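Local coordinates for protein endo-alpha-mannosidase (PDB 4AD0) that probably hydrolyses internal alpha-mannosidic bonds in mannose-rich glycans, as an endo-acting glycoside hydrolase of family 99, at residues T42-Y47 and G118-T123. Sequence-based numbering, arbitrary orientation.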
loop_
_atom_site.group_PDB
_atom_site.type_symbol
_atom_site.label_atom_id
_atom_site.label_comp_id
_atom_site.label_asym_id
_atom_site.label_seq_id
_atom_site.Cartn_x
_atom_site.Cartn_y
_atom_site.Cartn_z
ATOM N N THR A 42 8.739 -4.704 -4.730
ATOM C CA THR A 42 7.950 -4.935 -3.514
ATOM C C THR A 42 7.487 -3.600 -2.947
ATOM O O THR A 42 8.306 -2.757 -2.576
ATOM C CB THR A 42 8.767 -5.689 -2.445
ATOM O OG1 THR A 42 9.101 -6.994 -2.938
ATOM C CG2 THR A 42 7.974 -5.838 -1.155
ATOM N N ILE A 43 6.171 -3.403 -2.876
ATOM C CA ILE A 43 5.621 -2.118 -2.433
ATOM C C ILE A 43 4.737 -2.211 -1.178
ATOM O O ILE A 43 3.732 -2.930 -1.171
ATOM C CB ILE A 43 4.820 -1.454 -3.576
ATOM C CG1 ILE A 43 5.644 -1.474 -4.877
ATOM C CG2 ILE A 43 4.429 -0.039 -3.204
ATOM C CD1 ILE A 43 4.838 -1.720 -6.126
ATOM N N SER A 44 5.086 -1.459 -0.133
ATOM C CA SER A 44 4.193 -1.334 1.032
ATOM C C SER A 44 3.194 -0.174 0.889
ATOM O O SER A 44 3.501 0.860 0.297
ATOM C CB SER A 44 4.988 -1.184 2.335
ATOM O OG SER A 44 5.562 0.119 2.437
ATOM N N PHE A 45 1.996 -0.363 1.435
ATOM C CA PHE A 45 1.035 0.712 1.573
ATOM C C PHE A 45 1.330 1.408 2.884
ATOM O O PHE A 45 1.335 0.762 3.943
ATOM C CB PHE A 45 -0.396 0.153 1.523
ATOM C CG PHE A 45 -0.778 -0.377 0.160
ATOM C CD1 PHE A 45 -0.686 0.436 -0.960
ATOM C CD2 PHE A 45 -1.192 -1.705 -0.002
ATOM C CE1 PHE A 45 -1.013 -0.050 -2.221
ATOM C CE2 PHE A 45 -1.534 -2.196 -1.266
ATOM C CZ PHE A 45 -1.446 -1.362 -2.373
ATOM N N TYR A 46 1.602 2.714 2.778
ATOM C CA TYR A 46 2.083 3.558 3.874
ATOM C C TYR A 46 1.070 4.681 4.162
ATOM O O TYR A 46 0.562 5.347 3.246
ATOM C CB TYR A 46 3.447 4.198 3.510
ATOM C CG TYR A 46 4.067 5.040 4.620
ATOM C CD1 TYR A 46 3.756 6.396 4.771
ATOM C CD2 TYR A 46 4.991 4.476 5.506
ATOM C CE1 TYR A 46 4.331 7.159 5.799
ATOM C CE2 TYR A 46 5.573 5.219 6.518
ATOM C CZ TYR A 46 5.232 6.547 6.666
ATOM O OH TYR A 46 5.822 7.244 7.669
ATOM N N TYR A 47 0.808 4.900 5.445
ATOM C CA TYR A 47 -0.113 5.943 5.877
ATOM C C TYR A 47 0.633 7.015 6.656
ATOM O O TYR A 47 1.511 6.719 7.464
ATOM C CB TYR A 47 -1.291 5.295 6.618
ATOM C CG TYR A 47 -1.951 4.289 5.667
ATOM C CD1 TYR A 47 -1.411 3.005 5.477
ATOM C CD2 TYR A 47 -3.047 4.656 4.886
ATOM C CE1 TYR A 47 -1.984 2.098 4.546
ATOM C CE2 TYR A 47 -3.628 3.769 3.980
ATOM C CZ TYR A 47 -3.097 2.506 3.810
ATOM O OH TYR A 47 -3.698 1.656 2.901
ATOM N N GLY A 118 11.654 -1.908 -0.971
ATOM C CA GLY A 118 12.247 -0.751 -1.651
ATOM C C GLY A 118 11.270 0.351 -2.040
ATOM O O GLY A 118 11.672 1.451 -2.429
ATOM N N VAL A 119 9.981 0.057 -1.955
ATOM C CA VAL A 119 8.992 1.014 -2.395
ATOM C C VAL A 119 7.931 1.228 -1.344
ATOM O O VAL A 119 7.436 0.272 -0.736
ATOM C CB VAL A 119 8.387 0.641 -3.767
ATOM C CG1 VAL A 119 7.788 1.872 -4.434
ATOM C CG2 VAL A 119 9.452 0.028 -4.671
ATOM N N LEU A 120 7.627 2.496 -1.096
ATOM C CA LEU A 120 6.504 2.869 -0.229
ATOM C C LEU A 120 5.433 3.504 -1.137
ATOM O O LEU A 120 5.768 4.213 -2.072
ATOM C CB LEU A 120 6.933 3.847 0.863
ATOM C CG LEU A 120 7.781 3.466 2.076
ATOM C CD1 LEU A 120 9.263 3.224 1.709
ATOM C CD2 LEU A 120 7.723 4.596 3.117
ATOM N N SER A 121 4.158 3.184 -0.881
ATOM C CA SER A 121 3.010 3.778 -1.578
ATOM C C SER A 121 2.226 4.576 -0.554
ATOM O O SER A 121 1.574 3.993 0.299
ATOM C CB SER A 121 2.107 2.668 -2.158
ATOM O OG SER A 121 1.381 3.114 -3.296
ATOM N N VAL A 122 2.296 5.904 -0.619
ATOM C CA VAL A 122 1.741 6.749 0.439
ATOM C C VAL A 122 0.313 7.225 0.123
ATOM O O VAL A 122 0.047 7.798 -0.926
ATOM C CB VAL A 122 2.699 7.930 0.824
ATOM C CG1 VAL A 122 2.840 8.966 -0.305
ATOM C CG2 VAL A 122 2.231 8.628 2.102
ATOM N N THR A 123 -0.605 6.942 1.041
ATOM C CA THR A 123 -1.985 7.386 0.952
ATOM C C THR A 123 -2.031 8.869 0.565
ATOM O O THR A 123 -1.246 9.675 1.071
ATOM C CB THR A 123 -2.752 7.065 2.281
ATOM O OG1 THR A 123 -4.155 6.977 2.015
ATOM C CG2 THR A 123 -2.478 8.101 3.396
#
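Leu120 and Val122 touch the Tyr46 ring from directions about a right angle apart. Val122 CG2 meets its edge near the ring plane, 3.8 Å from Tyr46 CD1. Leu120 CD2 approaches obliquely, 3.6 Å from Tyr46 CD2. Tyr46 CG, anti to the backbone N (chi1 -177°), lays the ring alongside Leu120. The Tyr47 ring crosses Thr123 at about a right angle, Tyr47 CD2 3.6 Å from Thr123 CB. Phe45 CD1 rests obliquely on Ser121 CB, on the face shared with Ile43 and Val119. These two lie side by side, with Ile43 CG1 3.6 Å from Val119 CB.

The strands run parallel, joined by backbone hydrogen bonds. Val119 N donates weakly to Thr42 O, Ser44 N to Val119 O, Ser121 N to Ser44 O (2.7 Å), Tyr46 N to Ser121 O and Thr123 N to Tyr46 O. Ser44 OG is buried without a polar partner.

Tyr47 OH hydrogen-bonds to Tyr248 and a bis-tris propane probably from the crystallisation liquor, which may mark a pocket. Thr123 OG1 hydrogen-bonds to Glu154. Strands 42-46 and 117-124 begin the closed eight-stranded TIM barrel. Phe45 faces inward to His152 and Phe191; Tyr46 and Leu120 pack outward on helices 102-115 and 133-145.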